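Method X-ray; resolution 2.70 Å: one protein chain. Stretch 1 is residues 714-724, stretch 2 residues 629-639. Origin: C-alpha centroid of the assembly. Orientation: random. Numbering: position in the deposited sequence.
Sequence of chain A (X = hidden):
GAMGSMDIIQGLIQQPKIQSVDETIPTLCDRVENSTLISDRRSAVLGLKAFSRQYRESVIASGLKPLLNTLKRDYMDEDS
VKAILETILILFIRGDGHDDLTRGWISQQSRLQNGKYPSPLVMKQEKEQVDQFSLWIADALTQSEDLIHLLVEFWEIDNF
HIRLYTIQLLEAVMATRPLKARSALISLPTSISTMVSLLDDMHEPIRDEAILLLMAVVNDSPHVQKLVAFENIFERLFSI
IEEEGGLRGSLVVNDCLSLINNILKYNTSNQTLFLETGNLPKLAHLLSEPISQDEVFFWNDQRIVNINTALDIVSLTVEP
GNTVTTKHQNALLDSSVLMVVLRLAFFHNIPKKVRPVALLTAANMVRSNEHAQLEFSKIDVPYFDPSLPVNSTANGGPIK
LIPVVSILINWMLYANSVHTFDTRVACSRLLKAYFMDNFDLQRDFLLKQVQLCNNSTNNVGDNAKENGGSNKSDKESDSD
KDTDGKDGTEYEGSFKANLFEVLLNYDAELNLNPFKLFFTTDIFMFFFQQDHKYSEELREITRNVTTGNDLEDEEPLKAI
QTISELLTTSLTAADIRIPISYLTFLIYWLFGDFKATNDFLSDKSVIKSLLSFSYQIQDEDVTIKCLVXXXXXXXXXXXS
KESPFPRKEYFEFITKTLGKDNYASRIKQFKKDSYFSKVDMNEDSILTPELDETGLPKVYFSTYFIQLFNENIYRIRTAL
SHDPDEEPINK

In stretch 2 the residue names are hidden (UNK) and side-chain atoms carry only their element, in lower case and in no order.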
ATOM      1  N   TYR A 714      21.794 -13.367 -22.923  1.00 92.28           N
ATOM      2  CA  TYR A 714      22.514 -13.928 -24.093  1.00 95.03           C
ATOM      3  C   TYR A 714      23.989 -13.558 -23.987  1.00 95.09           C
ATOM      4  O   TYR A 714      24.826 -14.472 -23.978  1.00108.78           O
ATOM      5  CB  TYR A 714      21.928 -13.442 -25.415  1.00 96.34           C
ATOM      6  CG  TYR A 714      22.684 -13.899 -26.631  1.00 96.62           C
ATOM      7  CD1 TYR A 714      22.540 -15.190 -27.124  1.00 93.97           C
ATOM      8  CD2 TYR A 714      23.551 -13.040 -27.287  1.00 99.85           C
ATOM      9  CE1 TYR A 714      23.221 -15.606 -28.256  1.00 92.41           C
ATOM     10  CE2 TYR A 714      24.248 -13.444 -28.416  1.00 95.16           C
ATOM     11  CZ  TYR A 714      24.074 -14.725 -28.901  1.00 90.19           C
ATOM     12  OH  TYR A 714      24.774 -15.094 -30.005  1.00 99.16           O
ATOM     13  N   ARG A 715      24.282 -12.264 -23.881  1.00 94.64           N
ATOM     14  CA  ARG A 715      25.665 -11.738 -23.756  1.00 88.29           C
ATOM     15  C   ARG A 715      26.416 -12.461 -22.627  1.00 85.03           C
ATOM     16  O   ARG A 715      27.586 -12.699 -22.820  1.00 79.53           O
ATOM     17  CB  ARG A 715      25.669 -10.227 -23.504  1.00 88.43           C
ATOM     18  CG  ARG A 715      27.025  -9.593 -23.772  1.00 89.11           C
ATOM     19  CD  ARG A 715      27.076  -8.123 -23.407  1.00 87.02           C
ATOM     20  NE  ARG A 715      28.366  -7.530 -23.720  1.00 81.77           N
ATOM     21  CZ  ARG A 715      28.600  -6.227 -23.794  1.00 85.06           C
ATOM     22  NH1 ARG A 715      27.630  -5.366 -23.551  1.00 90.22           N
ATOM     23  NH2 ARG A 715      29.807  -5.766 -24.087  1.00 90.42           N
ATOM     24  N   ILE A 716      25.783 -12.764 -21.482  1.00 89.72           N
ATOM     25  CA  ILE A 716      26.481 -13.408 -20.332  1.00 90.10           C
ATOM     26  C   ILE A 716      26.877 -14.800 -20.830  1.00 92.80           C
ATOM     27  O   ILE A 716      28.100 -15.070 -20.971  1.00 84.54           O
ATOM     28  CB  ILE A 716      25.619 -13.491 -19.046  1.00 95.03           C
ATOM     29  CG1 ILE A 716      25.069 -12.140 -18.567  1.00 91.14           C
ATOM     30  CG2 ILE A 716      26.398 -14.193 -17.939  1.00 87.54           C
ATOM     31  CD1 ILE A 716      26.016 -10.999 -18.728  1.00 92.58           C
ATOM     32  N   ARG A 717      25.861 -15.613 -21.132  1.00 93.66           N
ATOM     33  CA  ARG A 717      25.974 -17.039 -21.537  1.00 94.57           C
ATOM     34  C   ARG A 717      27.058 -17.224 -22.610  1.00 96.30           C
ATOM     35  O   ARG A 717      27.722 -18.275 -22.552  1.00 99.56           O
ATOM     36  CB  ARG A 717      24.643 -17.547 -22.097  1.00101.98           C
ATOM     37  CG  ARG A 717      24.626 -19.041 -22.382  1.00104.22           C
ATOM     38  CD  ARG A 717      23.323 -19.554 -22.972  1.00105.78           C
ATOM     39  NE  ARG A 717      23.084 -19.076 -24.335  1.00108.86           N
ATOM     40  CZ  ARG A 717      22.044 -18.331 -24.732  1.00112.44           C
ATOM     41  NH1 ARG A 717      21.098 -17.955 -23.880  1.00108.47           N
ATOM     42  NH2 ARG A 717      21.953 -17.966 -25.999  1.00116.57           N
ATOM     43  N   THR A 718      27.227 -16.272 -23.544  1.00 84.19           N
ATOM     44  CA  THR A 718      28.149 -16.405 -24.707  1.00 87.57           C
ATOM     45  C   THR A 718      29.407 -15.548 -24.520  1.00 91.61           C
ATOM     46  O   THR A 718      30.009 -15.133 -25.538  1.00 88.59           O
ATOM     47  CB  THR A 718      27.465 -16.049 -26.040  1.00 90.07           C
ATOM     48  OG1 THR A 718      27.513 -14.647 -26.320  1.00 83.22           O
ATOM     49  CG2 THR A 718      26.027 -16.507 -26.099  1.00 92.07           C
ATOM     50  N   ALA A 719      29.797 -15.259 -23.281  1.00 96.26           N
ATOM     51  CA  ALA A 719      30.970 -14.403 -23.015  1.00 99.15           C
ATOM     52  C   ALA A 719      32.230 -15.142 -23.492  1.00102.55           C
ATOM     53  O   ALA A 719      33.053 -14.500 -24.175  1.00 97.97           O
ATOM     54  CB  ALA A 719      31.044 -14.028 -21.554  1.00100.55           C
ATOM     55  N   LEU A 720      32.374 -16.428 -23.143  1.00100.21           N
ATOM     56  CA  LEU A 720      33.586 -17.241 -23.456  1.00106.20           C
ATOM     57  C   LEU A 720      33.555 -17.684 -24.921  1.00115.01           C
ATOM     58  O   LEU A 720      34.621 -17.721 -25.560  1.00116.44           O
ATOM     59  CB  LEU A 720      33.655 -18.441 -22.510  1.00 94.71           C
ATOM     60  CG  LEU A 720      33.902 -18.083 -21.048  1.00 95.50           C
ATOM     61  CD1 LEU A 720      34.577 -19.226 -20.317  1.00 99.66           C
ATOM     62  CD2 LEU A 720      34.739 -16.824 -20.913  1.00 94.45           C
ATOM     63  N   SER A 721      32.365 -17.988 -25.431  1.00130.35           N
ATOM     64  CA  SER A 721      32.123 -18.342 -26.852  1.00134.51           C
ATOM     65  C   SER A 721      32.488 -17.153 -27.750  1.00134.86           C
ATOM     66  O   SER A 721      32.316 -16.005 -27.317  1.00127.21           O
ATOM     67  CB  SER A 721      30.693 -18.786 -27.072  1.00138.64           C
ATOM     68  OG  SER A 721      30.229 -19.595 -25.997  1.00142.38           O
ATOM     69  N   HIS A 722      33.021 -17.450 -28.939  1.00152.12           N
ATOM     70  CA  HIS A 722      33.326 -16.512 -30.057  1.00156.52           C
ATOM     71  C   HIS A 722      34.549 -15.650 -29.709  1.00160.71           C
ATOM     72  O   HIS A 722      35.521 -15.685 -30.487  1.00164.91           O
ATOM     73  CB  HIS A 722      32.075 -15.701 -30.454  1.00158.38           C
ATOM     74  CG  HIS A 722      32.003 -15.380 -31.914  1.00157.25           C
ATOM     75  ND1 HIS A 722      31.624 -16.319 -32.863  1.00155.22           N
ATOM     76  CD2 HIS A 722      32.261 -14.243 -32.598  1.00155.49           C
ATOM     77  CE1 HIS A 722      31.656 -15.773 -34.063  1.00151.35           C
ATOM     78  NE2 HIS A 722      32.043 -14.498 -33.928  1.00153.49           N
ATOM     79  N   ASP A 723      34.522 -14.945 -28.573  1.00159.38           N
ATOM     80  CA  ASP A 723      35.490 -13.869 -28.212  1.00161.86           C
ATOM     81  C   ASP A 723      36.905 -14.462 -28.150  1.00156.50           C
ATOM     82  O   ASP A 723      37.056 -15.651 -27.867  1.00157.84           O
ATOM     83  CB  ASP A 723      35.018 -13.167 -26.929  1.00166.65           C
ATOM     84  CG  ASP A 723      33.526 -12.829 -26.894  1.00162.32           C
ATOM     85  OD1 ASP A 723      32.778 -13.339 -27.757  1.00158.10           O
ATOM     86  OD2 ASP A 723      33.114 -12.069 -25.990  1.00157.49           O
ATOM     87  N   PRO A 724      37.979 -13.677 -28.444  1.00152.78           N
ATOM     88  CA  PRO A 724      39.349 -14.205 -28.530  1.00142.37           C
ATOM     89  C   PRO A 724      40.054 -14.409 -27.177  1.00137.54           C
ATOM     90  O   PRO A 724      40.933 -13.646 -26.772  1.00151.80           O
ATOM     91  CB  PRO A 724      40.057 -13.094 -29.321  1.00142.01           C
ATOM     92  CG  PRO A 724      39.409 -11.842 -28.783  1.00142.60           C
ATOM     93  CD  PRO A 724      37.943 -12.226 -28.716  1.00148.39           C
ATOM     94  N   UNK A 629      30.804 -18.413 -11.229  1.00 63.02           N
ATOM     95  CA  UNK A 629      31.151 -18.693 -12.651  1.00 66.44           C
ATOM     96  C   UNK A 629      30.840 -17.429 -13.442  1.00 67.04           C
ATOM     97  O   UNK A 629      31.672 -17.009 -14.249  1.00 75.77           O
ATOM     98  c   UNK A 629      30.370 -19.885 -13.206  1.00 66.52           C
ATOM     99  o   UNK A 629      30.566 -20.979 -12.310  1.00 62.63           O
ATOM    100  c   UNK A 629      30.724 -20.213 -14.643  1.00 65.22           C
ATOM    101  N   UNK A 630      29.662 -16.847 -13.206  1.00 74.30           N
ATOM    102  CA  UNK A 630      29.178 -15.638 -13.932  1.00 70.73           C
ATOM    103  C   UNK A 630      30.155 -14.459 -13.712  1.00 73.00           C
ATOM    104  O   UNK A 630      30.504 -13.702 -14.681  1.00 61.39           O
ATOM    105  s   UNK A 630      25.524 -13.776 -13.764  1.00 74.29           S
ATOM    106  c   UNK A 630      27.052 -14.433 -14.437  1.00 81.15           C
ATOM    107  c   UNK A 630      27.803 -15.247 -13.420  1.00 74.09           C
ATOM    108  c   UNK A 630      24.667 -15.311 -13.404  1.00 79.52           C
ATOM    109  N   UNK A 631      30.608 -14.294 -12.464  1.00 63.50           N
ATOM    110  CA  UNK A 631      31.568 -13.228 -12.127  1.00 59.56           C
ATOM    111  C   UNK A 631      32.752 -13.312 -13.092  1.00 72.72           C
ATOM    112  O   UNK A 631      33.167 -12.228 -13.662  1.00 76.06           O
ATOM    113  c   UNK A 631      32.301 -12.141  -9.910  1.00 59.65           C
ATOM    114  c   UNK A 631      33.203 -12.413  -8.696  1.00 55.08           C
ATOM    115  c   UNK A 631      32.005 -13.420 -10.677  1.00 58.66           C
ATOM    116  c   UNK A 631      32.958 -11.112 -10.834  1.00 63.14           C
ATOM    117  N   UNK A 632      33.324 -14.516 -13.244  1.00 70.48           N
ATOM    118  CA  UNK A 632      34.574 -14.718 -14.018  1.00 75.19           C
ATOM    119  C   UNK A 632      34.311 -14.467 -15.505  1.00 66.01           C
ATOM    120  O   UNK A 632      35.129 -13.761 -16.152  1.00 69.32           O
ATOM    121  c   UNK A 632      35.083 -16.147 -13.772  1.00 79.38           C
ATOM    122  c   UNK A 632      35.782 -17.873 -12.112  1.00 69.16           C
ATOM    123  c   UNK A 632      36.766 -15.574 -11.999  1.00 74.40           C
ATOM    124  c   UNK A 632      35.525 -16.403 -12.338  1.00 75.22           C
ATOM    125  N   UNK A 633      33.233 -15.031 -16.016  1.00 63.92           N
ATOM    126  CA  UNK A 633      32.743 -14.744 -17.374  1.00 71.43           C
ATOM    127  C   UNK A 633      32.625 -13.258 -17.616  1.00 70.41           C
ATOM    128  O   UNK A 633      33.250 -12.776 -18.569  1.00 76.63           O
ATOM    129  N   UNK A 634      31.880 -12.549 -16.762  1.00 75.14           N
ATOM    130  CA  UNK A 634      31.577 -11.102 -16.961  1.00 72.53           C
ATOM    131  C   UNK A 634      32.922 -10.381 -16.920  1.00 70.97           C
ATOM    132  O   UNK A 634      33.162  -9.564 -17.810  1.00 71.98           O
ATOM    133  c   UNK A 634      30.535 -10.563 -15.943  1.00 71.51           C
ATOM    134  c   UNK A 634      29.136 -11.064 -16.271  1.00 64.06           C
ATOM    135  c   UNK A 634      30.538  -9.034 -15.845  1.00 69.04           C
ATOM    136  N   UNK A 635      33.769 -10.702 -15.937  1.00 74.68           N
ATOM    137  CA  UNK A 635      35.115 -10.103 -15.775  1.00 78.65           C
ATOM    138  C   UNK A 635      35.886 -10.323 -17.075  1.00 78.28           C
ATOM    139  O   UNK A 635      36.628  -9.407 -17.500  1.00 75.31           O
ATOM    140  c   UNK A 635      35.848 -10.694 -14.596  1.00 76.98           C
ATOM    141  N   UNK A 636      35.695 -11.482 -17.719  1.00 73.37           N
ATOM    142  CA  UNK A 636      36.353 -11.747 -19.021  1.00 73.07           C
ATOM    143  C   UNK A 636      35.880 -10.711 -20.058  1.00 74.41           C
ATOM    144  O   UNK A 636      36.731 -10.055 -20.673  1.00 77.11           O
ATOM    145  c   UNK A 636      36.160 -13.194 -19.487  1.00 74.10           C
ATOM    146  c   UNK A 636      37.455 -13.380 -23.559  1.00 78.05           C
ATOM    147  c   UNK A 636      36.621 -13.326 -20.911  1.00 71.76           C
ATOM    148  o   UNK A 636      37.859 -13.413 -24.856  1.00 94.61           O
ATOM    149  c   UNK A 636      37.894 -12.934 -21.269  1.00 75.03           C
ATOM    150  c   UNK A 636      35.765 -13.731 -21.902  1.00 76.66           C
ATOM    151  c   UNK A 636      38.317 -12.953 -22.582  1.00 79.29           C
ATOM    152  c   UNK A 636      36.175 -13.760 -23.223  1.00 86.81           C
ATOM    153  N   UNK A 637      34.560 -10.547 -20.215  1.00 82.30           N
ATOM    154  CA  UNK A 637      33.878  -9.690 -21.239  1.00 82.71           C
ATOM    155  C   UNK A 637      34.324  -8.218 -21.222  1.00 76.47           C
ATOM    156  O   UNK A 637      34.193  -7.547 -22.263  1.00 67.12           O
ATOM    157  c   UNK A 637      31.277  -9.582 -23.257  1.00104.02           C
ATOM    158  c   UNK A 637      32.379  -9.696 -20.972  1.00 87.74           C
ATOM    159  o   UNK A 637      31.266  -8.918 -24.319  1.00109.39           O
ATOM    160  c   UNK A 637      31.593  -8.863 -21.961  1.00 95.72           C
ATOM    161  o   UNK A 637      30.997 -10.797 -23.194  1.00102.97           O
ATOM    162  N   UNK A 638      34.796  -7.701 -20.094  1.00 76.79           N
ATOM    163  CA  UNK A 638      35.207  -6.279 -20.004  1.00 79.30           C
ATOM    164  C   UNK A 638      36.693  -6.222 -19.648  1.00 81.81           C
ATOM    165  O   UNK A 638      37.172  -5.146 -19.245  1.00 86.83           O
ATOM    166  c   UNK A 638      31.898  -6.592 -18.919  1.00 74.96           C
ATOM    167  c   UNK A 638      32.315  -5.024 -20.655  1.00 71.52           C
ATOM    168  c   UNK A 638      32.774  -5.717 -19.543  1.00 74.93           C
ATOM    169  c   UNK A 638      34.211  -5.564 -19.077  1.00 82.85           C
ATOM    170  c   UNK A 638      30.584  -6.733 -19.363  1.00 75.97           C
ATOM    171  c   UNK A 638      31.011  -5.179 -21.111  1.00 68.98           C
ATOM    172  c   UNK A 638      30.138  -6.020 -20.456  1.00 69.37           C
ATOM    173  N   UNK A 639      37.415  -7.335 -19.837  1.00 85.86           N
ATOM    174  CA  UNK A 639      38.905  -7.407 -19.835  1.00 83.85           C
ATOM    175  C   UNK A 639      39.439  -6.821 -21.149  1.00 86.12           C
ATOM    176  O   UNK A 639      38.818  -7.067 -22.201  1.00 83.77           O
ATOM    177  c   UNK A 639      39.368  -8.816 -19.698  1.00 79.96           C
ATOM    178  o   UNK A 639      38.998  -9.560 -20.859  1.00 76.06           O
TER

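Position 629 has three side-chain atoms: one carbon that carries one oxygen and one carbon. A fork of this kind at the beta carbon is threonine. Thr629 lies out of reach of stretch 1, and its hydroxyl is hydrogen-bonded elsewhere in the structure.

Position 630 has an unbranched chain of two carbons, a sulfur and a final carbon. Its second carbon lies 3.6 Å from Ile716 CG2. The sulfur within the chain makes this methionine, Met630.

Position 631 has four carbons, forked at the second. It is leucine. Leu631 is buried but does not reach stretch 1.

Position 632 again has four carbons forked at the second, so it is leucine too. The end of Leu632 leads away from stretch 1, and no contact forms.

Position 633 has no side-chain atoms. Its backbone O lies 3.9 Å from Ala719 CB. The residue is glycine. A CB on Gly633 would point toward stretch 1.

Position 634 has three carbons, one of them carrying the other two. One branch lies 4.0 Å from Ile716 CD1. The residue is valine. Val634 also marks the register, with its CA 6.5 Å from Ile716 CA.

Position 635 has a single carbon and is alanine. Ala635 is out of reach.

Position 636 has one carbon, then a six-carbon ring bearing one oxygen. The ring lies against Leu720 CD2, and its oxygen lies 3.5 Å from Asp723 CB. This is tyrosine. Tyr636 has the largest area covered by stretch 1. Leu720 CD2 packs 3.4 Å from Tyr636 CD2, at an oblique angle to the ring. Ala719 O comes to the ring edge, 3.3 Å from Tyr636 CE2. Asp723 CB is also at the edge. Pro724 C lies 3.3 Å from Tyr636 OH.

Position 637 has three carbons in a row, the third carrying two oxygens. One oxygen faces the Arg715 guanidinium, and the other lies 3.6 Å from Ala719 CB. A carboxylate at this distance along the chain is glutamate. Glu637 OE1 forms a salt bridge with Arg715 NE at 3.3 Å. The hydrogen bonds from Arg715 NE and NH2 to this oxygen are both weak.

Position 638 has one carbon, then a six-carbon ring with no oxygen. One ring carbon lies 3.3 Å from Arg715 NH2. It is phenylalanine. That carbon, Phe638 CE1, lies over one face of the Arg715 guanidinium. Phe638 is the first residue beyond the helix to leave helical phi/psi.

Position 639 has one carbon and one oxygen. It is serine. Ser639 does not touch stretch 1. Its OG donates a very short hydrogen bond, 2.3 Å, to Tyr636 O.

The contact combines apolar packing with one charged pair. Ile716 packs against Met630 and Val634, while Leu720 packs against Tyr636. Ala719 approaches closely where Gly633 has no side chain. Arg715 meets Glu637 at its edge and Phe638 over one face. One strain remains: Asp723 OD2 lies 3.7 Å from Glu637 OE2, a pair of like charges. Asp723 is poorly ordered, so this distance deserves caution.

Stretch 2 (629-639) TMLLGVAYEFS
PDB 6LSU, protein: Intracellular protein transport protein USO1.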